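Local coordinates for nitroreductase family protein (Lactobacillus plantarum, PDB 4QLX), which probably catalyses the FMN-dependent, NADH-driven reduction of an enone fatty acid to 10-oxooctadecanoate in the pathway that saturates and detoxifies polyunsaturated fatty acids, at residues A[47-58]-A[143-154]; A[87-98]-A[186-197]. One frame throughout, in Å; residues are numbered along the deposited sequence.

Interaction 1 (A[47-58]-A[143-154]); sequences ATAPSACNLQSW and DATIDCSVVGMQ. With FMN (flavin mononucleotide), chain J; KTC (10-oxooctadecanoic acid), chain D.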
loop_
_atom_site.group_PDB
_atom_site.type_symbol
_atom_site.label_atom_id
_atom_site.label_comp_id
_atom_site.label_asym_id
_atom_site.label_seq_id
_atom_site.Cartn_x
_atom_site.Cartn_y
_atom_site.Cartn_z
ATOM N N ALA A 47 -1.961 -0.508 10.445
ATOM C CA ALA A 47 -0.594 -0.877 10.817
ATOM C C ALA A 47 -0.444 -2.385 10.963
ATOM O O ALA A 47 0.614 -2.874 11.385
ATOM C CB ALA A 47 -0.174 -0.171 12.100
ATOM N N THR A 48 -1.496 -3.122 10.614
ATOM C CA THR A 48 -1.359 -4.550 10.321
ATOM C C THR A 48 -0.539 -4.757 9.038
ATOM O O THR A 48 -0.112 -5.878 8.737
ATOM C CB THR A 48 -2.734 -5.247 10.179
ATOM O OG1 THR A 48 -3.463 -4.672 9.088
ATOM C CG2 THR A 48 -3.552 -5.087 11.454
ATOM N N ALA A 49 -0.297 -3.674 8.297
ATOM C CA ALA A 49 0.539 -3.717 7.087
ATOM C C ALA A 49 1.915 -4.382 7.312
ATOM O O ALA A 49 2.440 -4.364 8.428
ATOM C CB ALA A 49 0.732 -2.273 6.534
ATOM N N PRO A 50 2.504 -4.967 6.246
ATOM C CA PRO A 50 3.874 -5.493 6.331
ATOM C C PRO A 50 4.870 -4.344 6.344
ATOM O O PRO A 50 4.506 -3.215 6.034
ATOM C CB PRO A 50 4.016 -6.307 5.044
ATOM C CG PRO A 50 3.186 -5.523 4.075
ATOM C CD PRO A 50 1.966 -5.102 4.882
ATOM N N SER A 51 6.114 -4.633 6.700
ATOM C CA SER A 51 7.168 -3.630 6.753
ATOM C C SER A 51 8.479 -4.395 6.658
ATOM O O SER A 51 8.547 -5.559 7.081
ATOM C CB SER A 51 7.092 -2.792 8.043
ATOM O OG SER A 51 7.339 -3.605 9.185
ATOM N N ALA A 52 9.506 -3.776 6.084
ATOM C CA ALA A 52 10.785 -4.474 5.946
ATOM C C ALA A 52 11.315 -4.862 7.318
ATOM O O ALA A 52 11.389 -4.030 8.220
ATOM C CB ALA A 52 11.807 -3.611 5.194
ATOM N N CYS A 53 11.658 -6.140 7.466
ATOM C CA CYS A 53 12.133 -6.711 8.732
ATOM C C CYS A 53 11.230 -6.417 9.931
ATOM O O CYS A 53 11.698 -6.374 11.076
ATOM C CB CYS A 53 13.552 -6.227 9.026
ATOM S SG CYS A 53 14.788 -6.936 7.903
ATOM N N ASN A 54 9.939 -6.237 9.654
ATOM C CA ASN A 54 8.928 -5.894 10.666
ATOM C C ASN A 54 9.345 -4.712 11.545
ATOM O O ASN A 54 8.935 -4.616 12.700
ATOM C CB ASN A 54 8.583 -7.107 11.549
ATOM C CG ASN A 54 7.229 -6.948 12.254
ATOM O OD1 ASN A 54 6.342 -6.252 11.748
ATOM N ND2 ASN A 54 7.076 -7.565 13.424
ATOM N N LEU A 55 10.140 -3.802 10.984
ATOM C CA LEU A 55 10.594 -2.610 11.705
ATOM C C LEU A 55 9.510 -1.527 11.782
ATOM O O LEU A 55 9.644 -0.567 12.548
ATOM C CB LEU A 55 11.853 -2.041 11.045
ATOM C CG LEU A 55 13.082 -2.960 11.133
ATOM C CD1 LEU A 55 14.262 -2.319 10.419
ATOM C CD2 LEU A 55 13.418 -3.224 12.584
ATOM N N GLN A 56 8.448 -1.686 10.988
ATOM C CA GLN A 56 7.268 -0.828 11.104
ATOM C C GLN A 56 7.669 0.650 11.099
ATOM O O GLN A 56 7.332 1.403 12.017
ATOM C CB GLN A 56 6.502 -1.178 12.382
ATOM C CG GLN A 56 5.904 -2.576 12.402
ATOM C CD GLN A 56 5.587 -3.041 13.821
ATOM O OE1 GLN A 56 4.665 -2.529 14.461
ATOM N NE2 GLN A 56 6.366 -4.006 14.326
ATOM N N SER A 57 8.420 1.037 10.071
ATOM C CA SER A 57 9.203 2.266 10.097
ATOM C C SER A 57 8.355 3.498 9.763
ATOM O O SER A 57 8.776 4.380 8.998
ATOM C CB SER A 57 10.391 2.150 9.127
ATOM O OG SER A 57 11.241 1.036 9.460
ATOM N N TRP A 58 7.167 3.552 10.355
ATOM C CA TRP A 58 6.221 4.641 10.087
ATOM C C TRP A 58 5.935 5.435 11.348
ATOM O O TRP A 58 6.082 4.925 12.454
ATOM C CB TRP A 58 4.908 4.099 9.517
ATOM C CG TRP A 58 4.415 2.820 10.167
ATOM C CD1 TRP A 58 3.981 2.667 11.456
ATOM C CD2 TRP A 58 4.281 1.537 9.547
ATOM N NE1 TRP A 58 3.588 1.375 11.673
ATOM C CE2 TRP A 58 3.757 0.656 10.514
ATOM C CE3 TRP A 58 4.542 1.046 8.261
ATOM C CZ2 TRP A 58 3.505 -0.694 10.250
ATOM C CZ3 TRP A 58 4.289 -0.298 7.992
ATOM C CH2 TRP A 58 3.771 -1.150 8.987
ATOM N N ASP A 143 13.917 2.886 2.308
ATOM C CA ASP A 143 13.331 1.816 3.111
ATOM C C ASP A 143 12.126 2.327 3.912
ATOM O O ASP A 143 11.049 1.723 3.912
ATOM C CB ASP A 143 14.395 1.233 4.053
ATOM C CG ASP A 143 13.848 0.171 4.997
ATOM O OD1 ASP A 143 13.332 0.519 6.091
ATOM O OD2 ASP A 143 13.976 -1.032 4.659
ATOM N N ALA A 144 12.306 3.443 4.601
ATOM C CA ALA A 144 11.229 3.952 5.429
ATOM C C ALA A 144 10.070 4.419 4.539
ATOM O O ALA A 144 8.907 4.264 4.905
ATOM C CB ALA A 144 11.730 5.082 6.324
ATOM N N THR A 145 10.385 4.962 3.364
ATOM C CA THR A 145 9.335 5.450 2.447
ATOM C C THR A 145 8.430 4.303 1.976
ATOM O O THR A 145 7.203 4.444 1.915
ATOM C CB THR A 145 9.941 6.192 1.216
ATOM O OG1 THR A 145 10.599 7.397 1.642
ATOM C CG2 THR A 145 8.867 6.542 0.193
ATOM N N ILE A 146 9.020 3.155 1.677
ATOM C CA ILE A 146 8.214 2.001 1.292
ATOM C C ILE A 146 7.242 1.568 2.399
ATOM O O ILE A 146 6.065 1.387 2.131
ATOM C CB ILE A 146 9.090 0.799 0.907
ATOM C CG1 ILE A 146 9.969 1.142 -0.292
ATOM C CG2 ILE A 146 8.212 -0.400 0.579
ATOM C CD1 ILE A 146 10.952 0.022 -0.672
ATOM N N ASP A 147 7.733 1.407 3.632
ATOM C CA ASP A 147 6.863 1.069 4.771
ATOM C C ASP A 147 5.695 2.077 4.921
ATOM O O ASP A 147 4.550 1.703 5.171
ATOM C CB ASP A 147 7.650 1.042 6.081
ATOM C CG ASP A 147 8.652 -0.113 6.177
ATOM O OD1 ASP A 147 8.726 -0.973 5.267
ATOM O OD2 ASP A 147 9.378 -0.143 7.197
ATOM N N CYS A 148 6.007 3.357 4.785
ATOM C CA CYS A 148 5.002 4.405 4.968
ATOM C C CYS A 148 3.949 4.377 3.874
ATOM O O CYS A 148 2.804 4.770 4.083
ATOM C CB CYS A 148 5.663 5.774 4.996
ATOM S SG CYS A 148 6.545 6.099 6.520
ATOM N N SER A 149 4.357 3.928 2.697
ATOM C CA SER A 149 3.447 3.874 1.559
ATOM C C SER A 149 2.507 2.681 1.683
ATOM O O SER A 149 1.335 2.783 1.343
ATOM C CB SER A 149 4.242 3.812 0.242
ATOM O OG SER A 149 5.145 4.908 0.145
ATOM N N VAL A 150 2.998 1.540 2.172
ATOM C CA VAL A 150 2.089 0.400 2.270
ATOM C C VAL A 150 1.111 0.582 3.424
ATOM O O VAL A 150 -0.035 0.127 3.330
ATOM C CB VAL A 150 2.820 -0.968 2.417
ATOM C CG1 VAL A 150 3.732 -1.224 1.210
ATOM C CG2 VAL A 150 3.603 -1.067 3.741
ATOM N N VAL A 151 1.532 1.234 4.511
ATOM C CA VAL A 151 0.588 1.474 5.598
ATOM C C VAL A 151 -0.396 2.575 5.168
ATOM O O VAL A 151 -1.573 2.542 5.535
ATOM C CB VAL A 151 1.303 1.830 6.951
ATOM C CG1 VAL A 151 1.795 3.272 6.968
ATOM C CG2 VAL A 151 0.358 1.611 8.127
ATOM N N GLY A 152 0.069 3.525 4.360
ATOM C CA GLY A 152 -0.815 4.568 3.839
ATOM C C GLY A 152 -1.899 4.006 2.938
ATOM O O GLY A 152 -3.078 4.388 3.010
ATOM N N MET A 153 -1.491 3.093 2.066
ATOM C CA MET A 153 -2.434 2.384 1.207
ATOM C C MET A 153 -3.460 1.621 2.044
ATOM O O MET A 153 -4.637 1.634 1.736
ATOM C CB MET A 153 -1.690 1.419 0.266
ATOM C CG MET A 153 -2.605 0.758 -0.809
ATOM S SD MET A 153 -3.349 1.928 -1.976
ATOM C CE MET A 153 -5.083 1.852 -1.515
ATOM N N GLN A 154 -3.030 0.961 3.118
ATOM C CA GLN A 154 -4.010 0.243 3.926
ATOM C C GLN A 154 -4.946 1.232 4.618
ATOM O O GLN A 154 -6.130 0.955 4.755
ATOM C CB GLN A 154 -3.333 -0.697 4.941
ATOM C CG GLN A 154 -2.769 -1.946 4.251
ATOM C CD GLN A 154 -2.905 -3.224 5.076
ATOM O OE1 GLN A 154 -3.171 -4.299 4.528
ATOM N NE2 GLN A 154 -2.729 -3.114 6.398
HETATM N N1 FMN J . 10.485 -10.898 3.921
HETATM C C2 FMN J . 11.522 -11.733 3.558
HETATM O O2 FMN J . 11.531 -12.904 3.947
HETATM N N3 FMN J . 12.563 -11.259 2.788
HETATM C C4 FMN J . 12.576 -9.947 2.365
HETATM O O4 FMN J . 13.488 -9.507 1.675
HETATM C C4A FMN J . 11.532 -9.111 2.707
HETATM N N5 FMN J . 11.555 -7.809 2.266
HETATM C C5A FMN J . 10.519 -6.961 2.580
HETATM C C6 FMN J . 10.562 -5.655 2.098
HETATM C C7 FMN J . 9.522 -4.792 2.400
HETATM C C7M FMN J . 9.539 -3.375 1.904
HETATM C C8 FMN J . 8.451 -5.234 3.161
HETATM C C8M FMN J . 7.347 -4.274 3.465
HETATM C C9 FMN J . 8.409 -6.546 3.647
HETATM C C9A FMN J . 9.453 -7.423 3.351
HETATM N N10 FMN J . 9.452 -8.742 3.833
HETATM C C10 FMN J . 10.480 -9.584 3.485
HETATM C "C1'" FMN J . 8.320 -9.281 4.666
HETATM C "C2'" FMN J . 8.464 -8.782 6.124
HETATM O "O2'" FMN J . 9.556 -9.428 6.794
HETATM C "C3'" FMN J . 7.137 -8.927 6.884
HETATM O "O3'" FMN J . 6.163 -8.062 6.286
HETATM C "C4'" FMN J . 7.202 -8.543 8.366
HETATM O "O4'" FMN J . 7.999 -9.438 9.097
HETATM C "C5'" FMN J . 5.808 -8.520 8.991
HETATM O "O5'" FMN J . 5.245 -9.808 8.886
HETATM P P FMN J . 3.862 -10.089 8.080
HETATM O O1P FMN J . 2.734 -9.285 8.682
HETATM O O2P FMN J . 4.024 -9.675 6.652
HETATM O O3P FMN J . 3.600 -11.587 8.192
HETATM O O1 KTC D . 9.385 -17.906 8.661
HETATM C C17 KTC D . 10.224 -17.887 9.558
HETATM O O KTC D . 10.763 -19.032 9.985
HETATM C C16 KTC D . 10.643 -16.571 10.167
HETATM C C15 KTC D . 10.499 -15.506 9.095
HETATM C C14 KTC D . 11.782 -14.712 8.975
HETATM C C13 KTC D . 11.520 -13.292 9.435
HETATM C C12 KTC D . 11.624 -12.344 8.259
HETATM C C11 KTC D . 13.057 -11.894 8.072
HETATM C C10 KTC D . 13.040 -10.451 7.595
HETATM C C9 KTC D . 13.237 -10.393 6.089
HETATM C C8 KTC D . 12.986 -8.977 5.656
HETATM O O2 KTC D . 11.935 -8.427 5.972
HETATM C C7 KTC D . 14.042 -8.275 4.835
HETATM C C6 KTC D . 13.520 -6.923 4.388
HETATM C C5 KTC D . 14.305 -6.396 3.198
HETATM C C4 KTC D . 15.401 -5.453 3.664
HETATM C C3 KTC D . 16.217 -4.928 2.484
HETATM C C2 KTC D . 17.545 -4.360 2.978
HETATM C C1 KTC D . 17.332 -3.516 4.231
HETATM C C KTC D . 18.598 -2.827 4.696
HETATM O O HOH W 1 11.721 -1.037 7.382
#
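The indole of Trp-58 lies against helix 137-161 with Val-151 over one face. Val-151 CB stands 3.9 Å from the centroid of the six-membered ring of Trp-58, a CH-pi contact offset toward the rim. Gln-56 C covers the opposite face. At the ring edge lie the backbone carbonyls of Ala-49, Pro-50 and Asp-147, with Trp-58 CE3 3.2 Å from Asp-147 O. CG of Trp-58 sits between its own backbone N and carbonyl carbon (chi1 41°), which folds the ring back toward Ala-49 and Pro-50.

The carboxylate of Asp-147 is the polar centre. Its OD1 accepts from Ala-52 N at 3.0 Å on the syn side. Its OD2 accepts from Ser-57 N at 3.3 Å on the anti side. Both donors are tilted some way out of the carboxylate plane. Two points of the loop are thus tied to one helix residue. With an alanine here, the amides of Ala-52 and Ser-57 would probably lose their shared acceptor group, and the loop could shift against the helix.

The motif is a flavin-binding loop of the nitroreductase fold, laid on a long helix. Residues 50 to 54 border FMN, and Ile-146 CG2 meets its C7M at 3.5 Å. Cys-53 N gives a hydrogen bond of 2.7 Å to KTC O2, the ketone of the bound product. Arg-22 and Ser-24 of the second subunit also bind this FMN.

At the far end, Gln-154 NE2 donates to Thr-48 OG1 (3.2 Å) with the hydroxyl near its amide plane. It also bonds Ala-46 O, while Thr-48 OG1 pairs with Glu-45 O.

Interaction 2 (A[87-98]-A[186-197]); sequences ASAIVFIAGDTQ and KRYVPVMGIAIG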
loop_
_atom_site.group_PDB
_atom_site.type_symbol
_atom_site.label_atom_id
_atom_site.label_comp_id
_atom_site.label_asym_id
_atom_site.label_seq_id
_atom_site.Cartn_x
_atom_site.Cartn_y
_atom_site.Cartn_z
ATOM N N ALA A 87 -11.418 18.156 5.676
ATOM C CA ALA A 87 -11.291 16.815 6.249
ATOM C C ALA A 87 -11.618 16.779 7.738
ATOM O O ALA A 87 -11.339 17.732 8.471
ATOM C CB ALA A 87 -9.893 16.263 6.018
ATOM N N SER A 88 -12.222 15.676 8.177
ATOM C CA SER A 88 -12.422 15.441 9.604
ATOM C C SER A 88 -11.061 15.361 10.295
ATOM O O SER A 88 -10.858 15.934 11.360
ATOM C CB SER A 88 -13.213 14.156 9.856
ATOM O OG SER A 88 -14.481 14.178 9.216
ATOM N N ALA A 89 -10.129 14.641 9.680
ATOM C CA ALA A 89 -8.768 14.562 10.199
ATOM C C ALA A 89 -7.796 14.272 9.070
ATOM O O ALA A 89 -8.155 13.628 8.085
ATOM C CB ALA A 89 -8.665 13.496 11.272
ATOM N N ILE A 90 -6.577 14.780 9.201
ATOM C CA ILE A 90 -5.510 14.398 8.295
ATOM C C ILE A 90 -4.530 13.554 9.107
ATOM O O ILE A 90 -4.186 13.904 10.234
ATOM C CB ILE A 90 -4.799 15.608 7.669
ATOM C CG1 ILE A 90 -5.809 16.495 6.927
ATOM C CG2 ILE A 90 -3.683 15.162 6.724
ATOM C CD1 ILE A 90 -6.387 17.614 7.797
ATOM N N VAL A 91 -4.123 12.422 8.548
ATOM C CA VAL A 91 -3.100 11.608 9.175
ATOM C C VAL A 91 -1.841 11.724 8.332
ATOM O O VAL A 91 -1.772 11.182 7.214
ATOM C CB VAL A 91 -3.538 10.152 9.313
ATOM C CG1 VAL A 91 -2.396 9.291 9.863
ATOM C CG2 VAL A 91 -4.776 10.063 10.199
ATOM N N PHE A 92 -0.854 12.462 8.834
ATOM C CA PHE A 92 0.383 12.576 8.084
ATOM C C PHE A 92 1.345 11.460 8.455
ATOM O O PHE A 92 1.527 11.152 9.639
ATOM C CB PHE A 92 1.072 13.928 8.286
ATOM C CG PHE A 92 2.151 14.167 7.278
ATOM C CD1 PHE A 92 1.854 14.759 6.056
ATOM C CD2 PHE A 92 3.442 13.712 7.508
ATOM C CE1 PHE A 92 2.833 14.933 5.101
ATOM C CE2 PHE A 92 4.431 13.882 6.557
ATOM C CZ PHE A 92 4.136 14.489 5.355
ATOM N N ILE A 93 1.975 10.875 7.441
ATOM C CA ILE A 93 2.873 9.755 7.658
ATOM C C ILE A 93 4.313 10.163 7.369
ATOM O O ILE A 93 4.636 10.675 6.300
ATOM C CB ILE A 93 2.472 8.526 6.796
ATOM C CG1 ILE A 93 0.963 8.282 6.913
ATOM C CG2 ILE A 93 3.245 7.274 7.259
ATOM C CD1 ILE A 93 0.417 7.206 5.961
ATOM N N ALA A 94 5.173 9.960 8.357
ATOM C CA ALA A 94 6.587 10.247 8.197
ATOM C C ALA A 94 7.364 8.949 8.392
ATOM O O ALA A 94 6.920 8.063 9.112
ATOM C CB ALA A 94 7.039 11.312 9.180
ATOM N N GLY A 95 8.514 8.836 7.739
ATOM C CA GLY A 95 9.315 7.631 7.817
ATOM C C GLY A 95 10.312 7.727 8.951
ATOM O O GLY A 95 10.884 8.787 9.191
ATOM N N ASP A 96 10.501 6.620 9.654
ATOM C CA ASP A 96 11.421 6.555 10.791
ATOM C C ASP A 96 12.745 5.932 10.359
ATOM O O ASP A 96 12.855 4.716 10.225
ATOM C CB ASP A 96 10.789 5.755 11.935
ATOM C CG ASP A 96 11.673 5.685 13.180
ATOM O OD1 ASP A 96 12.756 6.313 13.210
ATOM O OD2 ASP A 96 11.265 5.006 14.144
ATOM N N THR A 97 13.759 6.770 10.157
ATOM C CA THR A 97 15.039 6.299 9.644
ATOM C C THR A 97 15.961 5.808 10.761
ATOM O O THR A 97 17.151 5.600 10.547
ATOM C CB THR A 97 15.756 7.392 8.836
ATOM O OG1 THR A 97 16.188 8.439 9.716
ATOM C CG2 THR A 97 14.821 7.964 7.776
ATOM N N GLN A 98 15.410 5.639 11.955
ATOM C CA GLN A 98 16.162 5.052 13.055
ATOM C C GLN A 98 15.437 3.826 13.583
ATOM O O GLN A 98 15.748 3.334 14.668
ATOM C CB GLN A 98 16.375 6.072 14.176
ATOM C CG GLN A 98 17.311 7.218 13.792
ATOM C CD GLN A 98 17.389 8.289 14.865
ATOM O OE1 GLN A 98 16.858 8.122 15.962
ATOM N NE2 GLN A 98 18.034 9.402 14.545
ATOM N N LYS A 186 16.522 14.960 12.402
ATOM C CA LYS A 186 17.561 13.944 12.302
ATOM C C LYS A 186 16.967 12.575 11.983
ATOM O O LYS A 186 17.629 11.731 11.386
ATOM C CB LYS A 186 18.355 13.842 13.607
ATOM C CG LYS A 186 19.291 14.996 13.922
ATOM C CD LYS A 186 20.172 14.628 15.109
ATOM C CE LYS A 186 21.045 13.405 14.785
ATOM N NZ LYS A 186 20.929 12.285 15.777
ATOM N N ARG A 187 15.721 12.370 12.400
ATOM C CA ARG A 187 15.108 11.047 12.442
ATOM C C ARG A 187 14.048 10.783 11.370
ATOM O O ARG A 187 14.040 9.738 10.719
ATOM C CB ARG A 187 14.469 10.832 13.813
ATOM C CG ARG A 187 13.843 9.468 13.964
ATOM C CD ARG A 187 13.369 9.212 15.369
ATOM N NE ARG A 187 12.986 7.808 15.537
ATOM C CZ ARG A 187 12.542 7.289 16.675
ATOM N NH1 ARG A 187 12.409 8.060 17.748
ATOM N NH2 ARG A 187 12.222 5.999 16.738
ATOM N N TYR A 188 13.142 11.734 11.207
ATOM C CA TYR A 188 11.944 11.508 10.406
ATOM C C TYR A 188 12.001 12.157 9.024
ATOM O O TYR A 188 12.522 13.253 8.868
ATOM C CB TYR A 188 10.721 12.009 11.178
ATOM C CG TYR A 188 10.470 11.232 12.440
ATOM C CD1 TYR A 188 10.007 9.922 12.391
ATOM C CD2 TYR A 188 10.691 11.801 13.687
ATOM C CE1 TYR A 188 9.776 9.200 13.547
ATOM C CE2 TYR A 188 10.453 11.090 14.850
ATOM C CZ TYR A 188 9.997 9.791 14.775
ATOM O OH TYR A 188 9.771 9.083 15.932
ATOM N N VAL A 189 11.476 11.455 8.025
ATOM C CA VAL A 189 11.348 11.994 6.674
ATOM C C VAL A 189 9.873 12.055 6.237
ATOM O O VAL A 189 9.103 11.122 6.465
ATOM C CB VAL A 189 12.165 11.160 5.653
ATOM C CG1 VAL A 189 13.663 11.219 5.990
ATOM C CG2 VAL A 189 11.683 9.717 5.611
ATOM N N PRO A 190 9.468 13.152 5.594
ATOM C CA PRO A 190 8.060 13.249 5.210
ATOM C C PRO A 190 7.731 12.350 4.024
ATOM O O PRO A 190 8.560 12.213 3.123
ATOM C CB PRO A 190 7.901 14.725 4.844
ATOM C CG PRO A 190 9.255 15.135 4.387
ATOM C CD PRO A 190 10.256 14.309 5.138
ATOM N N VAL A 191 6.546 11.746 4.025
ATOM C CA VAL A 191 6.145 10.888 2.920
ATOM C C VAL A 191 4.818 11.335 2.298
ATOM O O VAL A 191 4.789 11.772 1.147
ATOM C CB VAL A 191 6.049 9.418 3.371
ATOM C CG1 VAL A 191 5.478 8.541 2.257
ATOM C CG2 VAL A 191 7.438 8.913 3.807
ATOM N N MET A 192 3.727 11.235 3.048
ATOM C CA MET A 192 2.421 11.614 2.512
ATOM C C MET A 192 1.406 11.926 3.605
ATOM O O MET A 192 1.500 11.423 4.722
ATOM C CB MET A 192 1.858 10.509 1.596
ATOM C CG MET A 192 1.482 9.213 2.330
ATOM S SD MET A 192 0.623 7.965 1.333
ATOM C CE MET A 192 1.998 7.236 0.439
ATOM N N GLY A 193 0.427 12.763 3.267
ATOM C CA GLY A 193 -0.719 12.974 4.132
ATOM C C GLY A 193 -1.886 12.119 3.675
ATOM O O GLY A 193 -2.025 11.818 2.485
ATOM N N ILE A 194 -2.709 11.696 4.623
ATOM C CA ILE A 194 -3.962 11.018 4.309
ATOM C C ILE A 194 -5.101 11.861 4.873
ATOM O O ILE A 194 -5.285 11.917 6.089
ATOM C CB ILE A 194 -4.045 9.596 4.903
ATOM C CG1 ILE A 194 -2.847 8.716 4.489
ATOM C CG2 ILE A 194 -5.362 8.926 4.539
ATOM C CD1 ILE A 194 -2.691 8.495 3.004
ATOM N N ALA A 195 -5.859 12.529 4.004
ATOM C CA ALA A 195 -7.030 13.269 4.463
ATOM C C ALA A 195 -8.207 12.321 4.543
ATOM O O ALA A 195 -8.441 11.570 3.615
ATOM C CB ALA A 195 -7.344 14.447 3.518
ATOM N N ILE A 196 -8.956 12.365 5.643
ATOM C CA ILE A 196 -10.077 11.447 5.858
ATOM C C ILE A 196 -11.357 12.195 6.263
ATOM O O ILE A 196 -11.302 13.158 7.033
ATOM C CB ILE A 196 -9.747 10.407 6.969
ATOM C CG1 ILE A 196 -8.433 9.666 6.672
ATOM C CG2 ILE A 196 -10.893 9.428 7.183
ATOM C CD1 ILE A 196 -8.080 8.581 7.735
ATOM N N GLY A 197 -12.503 11.752 5.749
ATOM C CA GLY A 197 -13.791 12.252 6.208
ATOM C C GLY A 197 -14.937 11.615 5.449
ATOM O O GLY A 197 -14.724 10.661 4.704
HETATM O O HOH W 2 19.091 9.563 11.811
#
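Arg-187 grips Asp-96 side-on across the end of two antiparallel strands. Backbone hydrogen bonds join these strands from Ala-89 with Ile-196 to Gly-95 with Val-189. NE meets Asp-96 OD1 at 2.8 Å and NH2 meets Asp-96 OD2 at 2.9 Å. The carboxylate and guanidinium planes are 59° apart, so the salt bridge is twisted. NE comes from above the carboxylate plane, and Gln-98 N reaches the same OD1 from the other face, closing an Asx turn. The Arg-187 chain is extended, with CG anti to its N (chi1 -178°), and its CG lies over the Tyr-188 ring. The Gln-98 amide meets the Arg-187 methylenes, its plane within 12° of the guanidinium plane, while the two side chains cross at about a right angle. Thr-97 N and OG1 both donate to Arg-187 O, from opposite faces of its plane.

Phe-92 lies beside Pro-190, pointing the same way, with Phe-92 CZ 3.8 Å from Pro-190 CB. Met-192 O sits over the centre of the Phe-92 ring. On the other face of the sheet, Ile-93 CD1 meets Ile-194 CG1 at 3.9 Å. Classic beta bulges set Val-191 and Met-192 against Ile-93, and Ser-88 and Ala-89 against Ile-196.

These are the two central strands of a four-stranded antiparallel sheet, flanked by 58-63 and 165-169. Helix 137-161 covers the face of Val-91, Ile-93 and Met-192. Helices 66-72 and 177-181 pack on the face of Phe-92.

How the interactions relate
The two interactions have centres 12 Å apart. The helix of interaction 1, 137-161, packs on the strands of interaction 2. Interaction 1 lays the flavin loop along this helix, and interaction 2 pairs the two central strands of the sheet on which the helix rests. Cys-148 joins them: its SG lies 3.4 Å from Gly-95 CA and 3.6 Å from Ile-93 CG2. The loop also runs into the sheet, where Ser-57 O and Asp-96 N, 2.9 Å apart, probably form a hydrogen bond. Interaction 1 borders an FMN directly. In interaction 2, the side chain of Met-192 is about 5 Å from a bound FMN. Ile-146 of the second subunit packs on Val-191 and Met-192.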